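Local coordinates for protein PcyX_EBK42635 (Marine metagenome, PDB 5OWG) that probably reduces biliverdin to phycoerythrobilin in a four-electron, ferredoxin-dependent reaction, as a phage-type member of the ferredoxin-dependent bilin reductases, at residues Cys79-Leu84 / Gln196-Ser200; Leu84-Gly88 / His183-Met189. All blocks are in the same frame, centred on the assembly; numbering follows the deposited sequence.

Contact 1. Residues Cys79-Leu84 / Gln196-Ser200; sequences CLFPML and QNYYS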
ATOM      1  N   CYS A  79      -0.547  -0.695   0.087  1.00 42.28           N
ATOM      2  CA  CYS A  79      -1.986  -0.487   0.133  1.00 32.12           C
ATOM      3  C   CYS A  79      -2.679  -1.608  -0.625  1.00 39.66           C
ATOM      4  O   CYS A  79      -2.185  -2.080  -1.653  1.00 39.83           O
ATOM      5  CB  CYS A  79      -2.384   0.862  -0.474  1.00 37.49           C
ATOM      6  SG  CYS A  79      -4.107   1.280  -0.208  1.00 55.02           S
ATOM      7  N   LEU A  80      -3.834  -2.026  -0.109  1.00 51.27           N
ATOM      8  CA  LEU A  80      -4.635  -3.079  -0.724  1.00 56.13           C
ATOM      9  C   LEU A  80      -6.079  -2.615  -0.834  1.00 42.51           C
ATOM     10  O   LEU A  80      -6.707  -2.289   0.179  1.00 50.03           O
ATOM     11  CB  LEU A  80      -4.565  -4.379   0.085  1.00 50.20           C
ATOM     12  CG  LEU A  80      -3.485  -5.397  -0.290  1.00 40.89           C
ATOM     13  CD1 LEU A  80      -2.104  -4.931   0.143  1.00 33.91           C
ATOM     14  CD2 LEU A  80      -3.803  -6.762   0.309  1.00 49.55           C
ATOM     15  N   PHE A  81      -6.606  -2.593  -2.064  1.00 34.18           N
ATOM     16  CA  PHE A  81      -8.018  -2.321  -2.309  1.00 28.20           C
ATOM     17  C   PHE A  81      -8.749  -3.621  -2.616  1.00 43.68           C
ATOM     18  O   PHE A  81      -8.302  -4.374  -3.492  1.00 44.69           O
ATOM     19  CB  PHE A  81      -8.188  -1.356  -3.480  1.00 53.05           C
ATOM     20  CG  PHE A  81      -7.882   0.077  -3.147  1.00 51.03           C
ATOM     21  CD1 PHE A  81      -8.826   0.873  -2.520  1.00 52.01           C
ATOM     22  CD2 PHE A  81      -6.662   0.636  -3.487  1.00 50.35           C
ATOM     23  CE1 PHE A  81      -8.553   2.194  -2.222  1.00 58.92           C
ATOM     24  CE2 PHE A  81      -6.383   1.958  -3.194  1.00 52.37           C
ATOM     25  CZ  PHE A  81      -7.329   2.737  -2.560  1.00 52.31           C
ATOM     26  N   PRO A  82      -9.859  -3.937  -1.948  1.00 40.02           N
ATOM     27  CA  PRO A  82     -10.617  -5.141  -2.311  1.00 54.16           C
ATOM     28  C   PRO A  82     -11.368  -4.955  -3.623  1.00 47.32           C
ATOM     29  O   PRO A  82     -11.427  -3.865  -4.196  1.00 49.36           O
ATOM     30  CB  PRO A  82     -11.579  -5.326  -1.135  1.00 57.25           C
ATOM     31  CG  PRO A  82     -11.728  -3.966  -0.553  1.00 56.12           C
ATOM     32  CD  PRO A  82     -10.399  -3.297  -0.735  1.00 51.88           C
ATOM     33  N   MET A  83     -11.953  -6.053  -4.101  1.00 43.54           N
ATOM     34  CA  MET A  83     -12.696  -6.031  -5.353  1.00 40.99           C
ATOM     35  C   MET A  83     -14.027  -5.299  -5.166  1.00 57.34           C
ATOM     36  O   MET A  83     -14.465  -5.013  -4.046  1.00 51.86           O
ATOM     37  CB  MET A  83     -12.911  -7.460  -5.864  1.00 44.60           C
ATOM     38  CG  MET A  83     -13.311  -7.579  -7.335  1.00 54.55           C
ATOM     39  SD  MET A  83     -12.165  -6.760  -8.463  1.00 53.87           S
ATOM     40  CE  MET A  83     -10.686  -7.732  -8.200  1.00 48.82           C
ATOM     41  N   LEU A  84     -14.680  -5.006  -6.293  1.00 43.14           N
ATOM     42  CA  LEU A  84     -15.736  -4.002  -6.353  1.00 58.62           C
ATOM     43  C   LEU A  84     -17.095  -4.466  -5.834  1.00 67.50           C
ATOM     44  O   LEU A  84     -17.981  -3.620  -5.671  1.00 81.47           O
ATOM     45  CB  LEU A  84     -15.881  -3.506  -7.795  1.00 57.08           C
ATOM     46  CG  LEU A  84     -14.621  -2.861  -8.386  1.00 57.71           C
ATOM     47  CD1 LEU A  84     -14.834  -2.498  -9.846  1.00 64.08           C
ATOM     48  CD2 LEU A  84     -14.196  -1.628  -7.593  1.00 51.01           C
ATOM     49  N   GLN A 196     -14.245   3.604  -2.188  1.00 79.87           N
ATOM     50  CA  GLN A 196     -12.802   3.490  -2.374  1.00 79.73           C
ATOM     51  C   GLN A 196     -12.217   4.761  -2.978  1.00 75.70           C
ATOM     52  O   GLN A 196     -11.119   5.186  -2.597  1.00 61.46           O
ATOM     53  CB  GLN A 196     -12.482   2.275  -3.246  1.00 57.46           C
ATOM     54  CG  GLN A 196     -12.786   0.949  -2.569  1.00 61.96           C
ATOM     55  CD  GLN A 196     -12.305  -0.245  -3.370  1.00 60.11           C
ATOM     56  OE1 GLN A 196     -11.879  -0.108  -4.517  1.00 55.06           O
ATOM     57  NE2 GLN A 196     -12.367  -1.426  -2.765  1.00 55.69           N
ATOM     58  N   ASN A 197     -12.932   5.385  -3.916  1.00 70.45           N
ATOM     59  CA  ASN A 197     -12.463   6.641  -4.496  1.00 84.72           C
ATOM     60  C   ASN A 197     -12.384   7.736  -3.439  1.00 85.87           C
ATOM     61  O   ASN A 197     -11.367   8.429  -3.320  1.00 83.13           O
ATOM     62  CB  ASN A 197     -13.384   7.063  -5.640  1.00 72.72           C
ATOM     63  CG  ASN A 197     -13.225   6.193  -6.868  1.00 69.66           C
ATOM     64  OD1 ASN A 197     -12.497   5.200  -6.851  1.00 77.81           O
ATOM     65  ND2 ASN A 197     -13.910   6.561  -7.945  1.00 75.03           N
ATOM     66  N   TYR A 198     -13.460   7.915  -2.668  1.00 82.38           N
ATOM     67  CA  TYR A 198     -13.458   8.902  -1.592  1.00 90.32           C
ATOM     68  C   TYR A 198     -12.221   8.756  -0.716  1.00 87.15           C
ATOM     69  O   TYR A 198     -11.639   9.752  -0.271  1.00 87.65           O
ATOM     70  CB  TYR A 198     -14.731   8.758  -0.756  1.00 97.71           C
ATOM     71  CG  TYR A 198     -14.867   9.758   0.372  1.00109.14           C
ATOM     72  CD1 TYR A 198     -15.384  11.026   0.144  1.00113.38           C
ATOM     73  CD2 TYR A 198     -14.491   9.427   1.668  1.00102.56           C
ATOM     74  CE1 TYR A 198     -15.515  11.941   1.173  1.00115.27           C
ATOM     75  CE2 TYR A 198     -14.619  10.333   2.704  1.00111.99           C
ATOM     76  CZ  TYR A 198     -15.132  11.589   2.451  1.00115.67           C
ATOM     77  OH  TYR A 198     -15.259  12.492   3.481  1.00112.72           O
ATOM     78  N   TYR A 199     -11.802   7.515  -0.461  1.00 81.73           N
ATOM     79  CA  TYR A 199     -10.558   7.280   0.263  1.00 79.82           C
ATOM     80  C   TYR A 199      -9.355   7.729  -0.556  1.00 82.10           C
ATOM     81  O   TYR A 199      -8.368   8.228  -0.001  1.00 77.15           O
ATOM     82  CB  TYR A 199     -10.448   5.798   0.625  1.00 67.59           C
ATOM     83  CG  TYR A 199      -9.097   5.371   1.158  1.00 63.89           C
ATOM     84  CD1 TYR A 199      -8.058   5.043   0.295  1.00 66.30           C
ATOM     85  CD2 TYR A 199      -8.866   5.274   2.524  1.00 61.10           C
ATOM     86  CE1 TYR A 199      -6.826   4.647   0.776  1.00 68.89           C
ATOM     87  CE2 TYR A 199      -7.637   4.878   3.015  1.00 69.01           C
ATOM     88  CZ  TYR A 199      -6.621   4.563   2.137  1.00 72.85           C
ATOM     89  OH  TYR A 199      -5.396   4.169   2.621  1.00 72.65           O
ATOM     90  N   SER A 200      -9.417   7.561  -1.879  1.00 77.68           N
ATOM     91  CA  SER A 200      -8.303   7.961  -2.732  1.00 82.26           C
ATOM     92  C   SER A 200      -8.225   9.477  -2.858  1.00 92.11           C
ATOM     93  O   SER A 200      -7.128  10.047  -2.869  1.00 87.48           O
ATOM     94  CB  SER A 200      -8.440   7.309  -4.107  1.00 67.67           C
ATOM     95  OG  SER A 200      -8.296   5.902  -4.017  1.00 64.44           O
TER
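C79 lies on strand 73-82 with its CA-to-CB bond toward helix 189-204. Its SG reaches Y199, 4.2 Å from OH and 4.4 Å from CE1, a loose contact with the far end of the tyrosine. L80 alternates to the other side of the strand and packs on L173, Y176 and I177 of helix 161-179. F81 points back to the helix and packs against Q196, Y199 and S200. Its CZ is 3.7 Å from Y199 CD1 and 3.6 Å from S200 OG, and its CD1 is 3.8 Å from Q196 CD. The F81 and Y199 rings have centroids 5.7 Å apart and planes at 82°. This alternation reflects the alpha-beta-alpha sandwich of ferredoxin-dependent bilin reductases, in which a central antiparallel sheet has helices on both faces. The strand and helix segments run nearly antiparallel, at 155°, with axes 10.9 Å apart. Side chains therefore bridge the gap. At P82 the contact becomes polar: Q196 NE2 donates a straight hydrogen bond to P82 O, 3.0 Å long. The Q196 amide also packs on the proline, with NE2 3.4 Å from P82 CD. Its OE1 accepts from R58 of the adjacent strand 57-67, so the glutamine joins the helix to two strands. Past M83, L84 CD2 comes within 4.1 Å of Q196 OE1.

Contact 2. Residues Leu84-Gly88 / His183-Met189; sequences LTNGG and HEGEAEM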
ATOM      1  N   LEU A  84     -14.680  -5.006  -6.293  1.00 43.14           N
ATOM      2  CA  LEU A  84     -15.736  -4.002  -6.353  1.00 58.62           C
ATOM      3  C   LEU A  84     -17.095  -4.466  -5.834  1.00 67.50           C
ATOM      4  O   LEU A  84     -17.981  -3.620  -5.671  1.00 81.47           O
ATOM      5  CB  LEU A  84     -15.881  -3.506  -7.795  1.00 57.08           C
ATOM      6  CG  LEU A  84     -14.621  -2.861  -8.386  1.00 57.71           C
ATOM      7  CD1 LEU A  84     -14.834  -2.498  -9.846  1.00 64.08           C
ATOM      8  CD2 LEU A  84     -14.196  -1.628  -7.593  1.00 51.01           C
ATOM      9  N   THR A  85     -17.311  -5.758  -5.581  1.00 52.97           N
ATOM     10  CA  THR A  85     -18.498  -6.181  -4.842  1.00 68.66           C
ATOM     11  C   THR A  85     -18.220  -6.350  -3.355  1.00 66.02           C
ATOM     12  O   THR A  85     -19.142  -6.658  -2.593  1.00 65.45           O
ATOM     13  CB  THR A  85     -19.074  -7.493  -5.397  1.00 53.80           C
ATOM     14  OG1 THR A  85     -18.110  -8.546  -5.272  1.00 57.61           O
ATOM     15  CG2 THR A  85     -19.487  -7.342  -6.854  1.00 56.22           C
ATOM     16  N   ASN A  86     -16.977  -6.156  -2.930  1.00 61.85           N
ATOM     17  CA  ASN A  86     -16.605  -6.243  -1.528  1.00 53.81           C
ATOM     18  C   ASN A  86     -16.712  -4.871  -0.878  1.00 71.68           C
ATOM     19  O   ASN A  86     -16.440  -3.841  -1.501  1.00 65.85           O
ATOM     20  CB  ASN A  86     -15.182  -6.784  -1.391  1.00 63.68           C
ATOM     21  CG  ASN A  86     -14.804  -7.091   0.044  1.00 61.53           C
ATOM     22  OD1 ASN A  86     -15.319  -6.483   0.982  1.00 75.09           O
ATOM     23  ND2 ASN A  86     -13.893  -8.041   0.218  1.00 54.01           N
ATOM     24  N   GLY A  87     -17.117  -4.868   0.390  1.00 79.80           N
ATOM     25  CA  GLY A  87     -17.263  -3.636   1.139  1.00 67.97           C
ATOM     26  C   GLY A  87     -16.261  -3.532   2.269  1.00 53.04           C
ATOM     27  O   GLY A  87     -16.450  -2.752   3.207  1.00 56.02           O
ATOM     28  N   GLY A  88     -15.186  -4.310   2.186  1.00 68.84           N
ATOM     29  CA  GLY A  88     -14.221  -4.389   3.256  1.00 64.35           C
ATOM     30  C   GLY A  88     -13.342  -3.161   3.358  1.00 74.27           C
ATOM     31  O   GLY A  88     -13.356  -2.277   2.494  1.00 66.66           O
ATOM     32  N   HIS A 183     -15.938 -11.548   2.280  1.00 56.85           N
ATOM     33  CA  HIS A 183     -16.823 -10.402   2.105  1.00 53.41           C
ATOM     34  C   HIS A 183     -17.101 -10.109   0.635  1.00 57.54           C
ATOM     35  O   HIS A 183     -17.529  -9.003   0.293  1.00 65.79           O
ATOM     36  CB  HIS A 183     -16.218  -9.186   2.802  1.00 60.32           C
ATOM     37  CG  HIS A 183     -16.105  -9.350   4.285  1.00 70.90           C
ATOM     38  ND1 HIS A 183     -17.170  -9.159   5.139  1.00 57.19           N
ATOM     39  CD2 HIS A 183     -15.058  -9.711   5.065  1.00 71.54           C
ATOM     40  CE1 HIS A 183     -16.781  -9.385   6.382  1.00 69.35           C
ATOM     41  NE2 HIS A 183     -15.505  -9.722   6.364  1.00 65.12           N
ATOM     42  N   GLU A 184     -16.865 -11.084  -0.237  1.00 58.24           N
ATOM     43  CA  GLU A 184     -17.181 -10.938  -1.650  1.00 65.05           C
ATOM     44  C   GLU A 184     -18.688 -11.014  -1.867  1.00 57.47           C
ATOM     45  O   GLU A 184     -19.340 -11.971  -1.438  1.00 72.09           O
ATOM     46  CB  GLU A 184     -16.474 -12.033  -2.447  1.00 61.89           C
ATOM     47  CG  GLU A 184     -16.620 -11.930  -3.952  1.00 52.84           C
ATOM     48  CD  GLU A 184     -16.107 -13.167  -4.661  1.00 58.20           C
ATOM     49  OE1 GLU A 184     -16.745 -14.234  -4.532  1.00 64.90           O
ATOM     50  OE2 GLU A 184     -15.059 -13.078  -5.336  1.00 50.75           O
ATOM     51  N   GLY A 185     -19.243 -10.001  -2.535  1.00 65.22           N
ATOM     52  CA  GLY A 185     -20.653  -9.976  -2.866  1.00 58.82           C
ATOM     53  C   GLY A 185     -21.542  -9.266  -1.868  1.00 62.88           C
ATOM     54  O   GLY A 185     -22.741  -9.112  -2.134  1.00 68.86           O
ATOM     55  N   GLU A 186     -21.003  -8.828  -0.734  1.00 55.23           N
ATOM     56  CA  GLU A 186     -21.795  -8.190   0.310  1.00 58.01           C
ATOM     57  C   GLU A 186     -22.097  -6.723   0.026  1.00 75.95           C
ATOM     58  O   GLU A 186     -22.633  -6.045   0.909  1.00 72.47           O
ATOM     59  CB  GLU A 186     -21.068  -8.299   1.651  1.00 56.58           C
ATOM     60  CG  GLU A 186     -19.897  -7.345   1.793  1.00 64.33           C
ATOM     61  CD  GLU A 186     -19.146  -7.550   3.088  1.00 79.58           C
ATOM     62  OE1 GLU A 186     -19.406  -8.561   3.774  1.00 61.45           O
ATOM     63  OE2 GLU A 186     -18.294  -6.701   3.424  1.00 74.29           O
ATOM     64  N   ALA A 187     -21.762  -6.213  -1.158  1.00 65.17           N
ATOM     65  CA  ALA A 187     -21.952  -4.799  -1.447  1.00 66.66           C
ATOM     66  C   ALA A 187     -22.313  -4.618  -2.914  1.00 61.11           C
ATOM     67  O   ALA A 187     -22.126  -5.516  -3.740  1.00 66.56           O
ATOM     68  CB  ALA A 187     -20.699  -3.983  -1.108  1.00 71.11           C
ATOM     69  N   GLU A 188     -22.836  -3.435  -3.225  1.00 68.38           N
ATOM     70  CA  GLU A 188     -23.183  -3.068  -4.591  1.00 79.24           C
ATOM     71  C   GLU A 188     -22.029  -2.303  -5.228  1.00 87.38           C
ATOM     72  O   GLU A 188     -21.384  -1.475  -4.581  1.00 82.90           O
ATOM     73  CB  GLU A 188     -24.457  -2.221  -4.615  1.00 91.33           C
ATOM     74  CG  GLU A 188     -24.897  -1.756  -6.001  1.00102.42           C
ATOM     75  CD  GLU A 188     -25.178  -2.907  -6.950  1.00106.77           C
ATOM     76  OE1 GLU A 188     -24.242  -3.673  -7.259  1.00 99.86           O
ATOM     77  OE2 GLU A 188     -26.340  -3.046  -7.387  1.00106.46           O
ATOM     78  N   MET A 189     -21.786  -2.582  -6.511  1.00 87.52           N
ATOM     79  CA  MET A 189     -20.598  -2.061  -7.182  1.00 92.11           C
ATOM     80  C   MET A 189     -20.511  -0.542  -7.075  1.00 91.10           C
ATOM     81  O   MET A 189     -19.470   0.006  -6.693  1.00 88.45           O
ATOM     82  CB  MET A 189     -20.606  -2.493  -8.650  1.00 90.64           C
ATOM     83  CG  MET A 189     -19.239  -2.878  -9.190  1.00 95.46           C
ATOM     84  SD  MET A 189     -19.277  -3.290 -10.945  1.00 93.26           S
ATOM     85  CE  MET A 189     -18.716  -4.989 -10.909  1.00 88.41           C
TER
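H183 ND1 donates a hydrogen bond to E186 OE1 at 2.7 Å, across a type II beta turn that runs from H183 to E186. E186 OE2 is hydrogen-bonded to H117, and E184 forms a salt bridge with R55, so both carboxylates tie the turn to other loops. E188 is the N-cap of helix 189-204; its OE1 accepts from M189 N at 2.8 Å. The facing loop, which links strands 73-82 and 90-96, has an Asx turn: N86 OD1 accepts from G88 N at a very short 2.5 Å. T85 O accepts two weak backbone hydrogen bonds, from A187 N at 3.0 Å and from G185 N at 3.3 Å. G185 N also makes a weak bond to T85 OG1, at 3.3 Å. G185 lies within the beta turn, and A187 directly follows it. G185 has phi/psi of 93/-6, where a side chain would clash with the carbonyl before it, so glycine suits this position. Packing is close around these bonds. N86 CA makes a CA-H...O contact with H183 O at 3.4 Å. A187 CB sits 4.0 Å from G87 N, and a CB on G87 would be tight against it. M189 CG packs 3.7 Å from L84 CB, and M189 CA approaches L84 O at 3.4 Å in a CA-H...O contact.

Contact 1 is buried, its centre about 10 Å from the centre of the chain. Contact 2 lies at the surface, its centre about 20 Å from it. Their centres are about 11 Å apart. Both join the region of strand 73-82 to that of helix 189-204: contact 1 through the strand end and the mid-helix, contact 2 through the following loop and the helix start. L84 belongs to both, and P82 CG touches G88 O at 3.8 Å. The chemistry changes with depth. Contact 1 relies on side chains, with aromatic packing and one well-aligned hydrogen bond. Contact 2 pairs two irregular loops through weak backbone bonds, with glycines in both and carboxylates that find partners outside them.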